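ABC transporter (Caldanaerobius, PDB 4G68) probably serves as the extracellular solute-binding component of an ABC transporter, capturing xylan-derived oligosaccharides for uptake by a thermophilic bacterium. Local coordinates at residues Tyr206-Ala211 against Ala238-Leu242; His404-Val408 against Tyr421-Met425. The contacts are given in a common frame with arbitrary orientation. Numbering follows the deposited sequence.

Contact 1 of 2, residues Tyr206-Ala211 against Ala238-Leu242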
# COMPACT_ATOMS: atom_id res chain seq x y z
N TYR C 206 0.56 -9.99 3.92
CA TYR C 206 0.66 -10.88 5.05
C TYR C 206 2.00 -11.57 5.01
O TYR C 206 2.72 -11.54 6.02
CB TYR C 206 -0.49 -11.93 5.02
CG TYR C 206 -1.86 -11.46 5.36
CD1 TYR C 206 -2.58 -12.10 6.37
CD2 TYR C 206 -2.52 -10.47 4.60
CE1 TYR C 206 -3.86 -11.72 6.68
CE2 TYR C 206 -3.84 -10.09 4.90
CZ TYR C 206 -4.49 -10.74 5.94
OH TYR C 206 -5.78 -10.39 6.32
N TYR C 207 2.34 -12.16 3.85
CA TYR C 207 3.60 -12.93 3.76
C TYR C 207 4.82 -12.03 3.92
O TYR C 207 5.71 -12.30 4.71
CB TYR C 207 3.75 -13.71 2.40
CG TYR C 207 5.09 -14.32 2.36
CD1 TYR C 207 5.31 -15.59 2.91
CD2 TYR C 207 6.19 -13.60 1.90
CE1 TYR C 207 6.61 -16.13 2.96
CE2 TYR C 207 7.47 -14.10 1.97
CZ TYR C 207 7.68 -15.38 2.47
OH TYR C 207 8.98 -15.86 2.48
N ASP C 208 4.88 -10.96 3.12
CA ASP C 208 5.92 -9.92 3.33
C ASP C 208 6.14 -9.50 4.78
O ASP C 208 7.29 -9.46 5.25
CB ASP C 208 5.65 -8.67 2.50
CG ASP C 208 5.67 -8.94 1.02
OD1 ASP C 208 5.91 -10.08 0.65
OD2 ASP C 208 5.39 -8.00 0.22
N MET C 209 5.03 -9.18 5.47
CA MET C 209 5.14 -8.72 6.86
C MET C 209 5.77 -9.78 7.73
O MET C 209 6.62 -9.47 8.57
CB MET C 209 3.79 -8.35 7.51
CG MET C 209 3.87 -8.61 9.05
SD MET C 209 4.90 -7.32 9.83
CE MET C 209 4.16 -5.91 8.99
N ILE C 210 5.31 -11.02 7.56
CA ILE C 210 5.80 -12.10 8.36
C ILE C 210 7.28 -12.32 8.06
O ILE C 210 8.07 -12.39 9.03
CB ILE C 210 4.95 -13.41 8.23
CG1 ILE C 210 3.45 -13.16 8.53
CG2 ILE C 210 5.58 -14.50 9.12
CD1 ILE C 210 2.50 -14.24 7.89
N ALA C 211 7.69 -12.32 6.78
CA ALA C 211 9.16 -12.36 6.38
C ALA C 211 9.93 -11.23 7.05
O ALA C 211 11.06 -11.39 7.53
CB ALA C 211 9.33 -12.34 4.84
N ALA C 238 8.60 -18.01 7.45
CA ALA C 238 7.45 -17.11 7.18
C ALA C 238 6.30 -17.80 6.39
O ALA C 238 5.11 -17.61 6.70
CB ALA C 238 7.89 -15.81 6.50
N ALA C 239 6.64 -18.60 5.39
CA ALA C 239 5.64 -19.27 4.56
C ALA C 239 4.92 -20.28 5.46
O ALA C 239 3.68 -20.33 5.49
CB ALA C 239 6.28 -19.94 3.36
N GLN C 240 5.69 -21.02 6.24
CA GLN C 240 5.10 -21.94 7.21
C GLN C 240 4.09 -21.16 8.09
O GLN C 240 2.94 -21.58 8.20
CB GLN C 240 6.17 -22.63 8.07
CG GLN C 240 5.61 -23.66 9.06
CD GLN C 240 4.72 -24.66 8.38
OE1 GLN C 240 5.18 -25.53 7.65
NE2 GLN C 240 3.42 -24.53 8.59
N LYS C 241 4.51 -20.04 8.67
CA LYS C 241 3.55 -19.23 9.48
C LYS C 241 2.31 -18.67 8.77
O LYS C 241 1.29 -18.44 9.44
CB LYS C 241 4.27 -18.10 10.20
CG LYS C 241 5.33 -18.58 11.17
CD LYS C 241 5.07 -17.93 12.49
CE LYS C 241 5.87 -18.54 13.63
NZ LYS C 241 7.28 -18.07 13.62
N LEU C 242 2.40 -18.38 7.46
CA LEU C 242 1.22 -17.92 6.70
C LEU C 242 0.19 -19.09 6.63
O LEU C 242 -1.04 -18.89 6.84
CB LEU C 242 1.66 -17.53 5.27
CG LEU C 242 1.19 -16.24 4.56
CD1 LEU C 242 0.82 -16.59 3.11
CD2 LEU C 242 0.01 -15.57 5.22
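Segments 206-211 and 238-242, taken from helices 201-215 and 233-248, run with their N-to-C directions 131° apart, and their axes come within 8.9 Å at closest. The small Ala211 and Ala238 allow a tight approach at one end, where their CA atoms lie 5.1 Å apart, whereas those of Tyr207 and Leu242, at the other end, are separated by 6.3 Å. Ala238 points its methyl at the facing helix: its CB is 3.5 Å from the backbone N of Ala211, 4.1 Å from Ala211 CB and 3.7 Å from CG2 of Ile210. Leu242, one turn further on, is the bulkier contributor. Its CD2 meets Tyr206 CB at 3.7 Å and Ile210 CD1 at 3.9 Å, while its CD1 lies 4.2 Å from Tyr207 CB. The t rotamer of Tyr207 carries its ring across to the second helix, where CE1 comes to 3.8 Å from Ala239 CB and the ring presents its edge to Ala239 N, 3.5 Å from CE1. The hydroxyl of this tyrosine is hydrogen-bonded to the carbonyl oxygen of Phe235, one turn earlier on the same partner helix. Lys241 contributes its CB, 4.0 Å from Ile210 CG2, before its chain turns off to a salt bridge with Glu214. No hydrogen bond links the two segments, and the backbone bonds within each, such as Ile210 N to Tyr206 O and Leu242 N to Ala238 O, are helical; this helical part of the solute-binding protein therefore coheres here through shape and apolar burial, with polar groups fastening it from just beyond the interface.

Contact 2 of 2, residues His404-Val408 against Tyr421-Met425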
# COMPACT_ATOMS: atom_id res chain seq x y z
N HIS C 404 6.37 -13.75 -7.18
CA HIS C 404 6.05 -13.64 -5.76
C HIS C 404 4.57 -13.72 -5.52
O HIS C 404 4.11 -14.58 -4.78
CB HIS C 404 6.65 -12.35 -5.16
CG HIS C 404 6.49 -12.25 -3.64
ND1 HIS C 404 6.64 -13.31 -2.83
CD2 HIS C 404 6.13 -11.18 -2.84
CE1 HIS C 404 6.41 -12.94 -1.58
NE2 HIS C 404 6.11 -11.63 -1.57
N LYS C 405 3.80 -12.85 -6.17
CA LYS C 405 2.34 -12.86 -6.02
C LYS C 405 1.72 -14.20 -6.31
O LYS C 405 0.80 -14.61 -5.59
CB LYS C 405 1.68 -11.79 -6.90
CG LYS C 405 1.90 -10.38 -6.41
CD LYS C 405 1.48 -9.35 -7.44
CE LYS C 405 0.03 -9.45 -7.85
NZ LYS C 405 -0.13 -8.56 -9.02
N ASP C 406 2.20 -14.89 -7.36
CA ASP C 406 1.52 -16.17 -7.75
C ASP C 406 1.79 -17.30 -6.77
O ASP C 406 0.84 -18.05 -6.39
CB ASP C 406 1.89 -16.65 -9.16
CG ASP C 406 1.44 -15.69 -10.23
OD1 ASP C 406 0.42 -14.99 -10.03
OD2 ASP C 406 2.13 -15.60 -11.29
N LEU C 407 3.06 -17.35 -6.34
CA LEU C 407 3.53 -18.32 -5.39
C LEU C 407 3.04 -18.09 -3.97
O LEU C 407 2.86 -19.01 -3.21
CB LEU C 407 5.08 -18.29 -5.37
CG LEU C 407 5.89 -18.84 -6.58
CD1 LEU C 407 7.40 -18.68 -6.36
CD2 LEU C 407 5.53 -20.28 -6.94
N VAL C 408 2.93 -16.84 -3.55
CA VAL C 408 2.31 -16.63 -2.24
C VAL C 408 0.89 -17.14 -2.40
O VAL C 408 0.36 -17.76 -1.47
CB VAL C 408 2.38 -15.16 -1.71
CG1 VAL C 408 1.41 -14.95 -0.53
CG2 VAL C 408 3.80 -14.82 -1.24
N TYR C 421 8.10 -23.52 -1.84
CA TYR C 421 7.90 -22.10 -2.03
C TYR C 421 9.22 -21.38 -2.17
O TYR C 421 9.39 -20.66 -3.10
CB TYR C 421 7.13 -21.49 -0.87
CG TYR C 421 7.18 -20.00 -0.90
CD1 TYR C 421 6.40 -19.27 -1.81
CD2 TYR C 421 8.03 -19.30 -0.04
CE1 TYR C 421 6.45 -17.89 -1.84
CE2 TYR C 421 8.08 -17.91 -0.07
CZ TYR C 421 7.30 -17.23 -0.98
OH TYR C 421 7.40 -15.88 -0.99
N SER C 422 10.13 -21.60 -1.21
CA SER C 422 11.37 -20.86 -1.14
C SER C 422 12.32 -21.25 -2.26
O SER C 422 13.01 -20.37 -2.77
CB SER C 422 12.05 -21.01 0.22
OG SER C 422 11.22 -20.53 1.27
N LYS C 423 12.33 -22.55 -2.62
CA LYS C 423 13.10 -23.08 -3.77
C LYS C 423 12.71 -22.42 -5.08
O LYS C 423 13.59 -22.00 -5.85
CB LYS C 423 12.88 -24.60 -3.93
CG LYS C 423 13.61 -25.46 -2.91
CD LYS C 423 14.98 -25.94 -3.42
CE LYS C 423 15.42 -27.18 -2.67
NZ LYS C 423 16.06 -26.84 -1.37
N GLN C 424 11.40 -22.36 -5.33
CA GLN C 424 10.84 -21.74 -6.51
C GLN C 424 11.00 -20.21 -6.54
O GLN C 424 11.04 -19.63 -7.62
CB GLN C 424 9.39 -22.16 -6.72
CG GLN C 424 9.24 -23.62 -7.12
CD GLN C 424 7.82 -24.01 -7.45
OE1 GLN C 424 7.12 -23.33 -8.20
NE2 GLN C 424 7.38 -25.13 -6.90
N MET C 425 11.08 -19.56 -5.37
CA MET C 425 11.28 -18.09 -5.34
C MET C 425 12.69 -17.81 -5.84
O MET C 425 12.90 -16.95 -6.72
CB MET C 425 11.04 -17.49 -3.94
CG MET C 425 9.58 -17.23 -3.59
SD MET C 425 8.84 -15.83 -4.47
CE MET C 425 9.88 -14.57 -3.74
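Leu407 packs against both Tyr421 and Met425, its CB lying 3.8 Å from Tyr421 CE1 at the edge of the phenol ring and its CD1 3.7 Å from Met425 SD. CD2 of the same leucine lies 3.7 Å from Gln424 OE1, while the amide nitrogen of Gln424 is hydrogen-bonded to Glu420. Helices 398-412 and 418-429 form an antiparallel helical hairpin close to the C-terminus: the segments run at 165° with axes 10.6 Å apart, a spacing that bulky side chains fill, and a short connection reverses the chain between the helices. On the side facing helix 201-215, Tyr421 brings its hydroxyl up against His404 and Val408, with OH 3.2 Å from His404 CE1 and 3.8 Å from Val408 CG2. Met425 borders the same histidine, its SD 4.8 Å from the ring centroid and near the ring edge, and its CE 3.6 Å from His404 ND1. Outside the hairpin, the imidazole stacks on Trp392, and its NE2 is hydrogen-bonded to Asp208 of helix 201-215.

Overall arrangement
Both contacts are buried helix-helix interfaces lying toward one side of the molecule, with centres 12 Å apart, and together they show how two pairs of helices pack together. Contact 1 joins helices 201-215 and 233-248 at a more oblique angle, its apolar packing of leucine, isoleucine and tyrosine assisted by small alanines; contact 2, formed later in the chain, pairs the last two helices almost antiparallel at a wider spacing and brings sulfur and imidazole into the apolar packing. They share no helix but meet directly: the Asp208-His404 hydrogen bond runs from one to the other, while Tyr207 packs against His404, Val408 and Tyr421. Tyr207 is thus common ground, bridging both pairs.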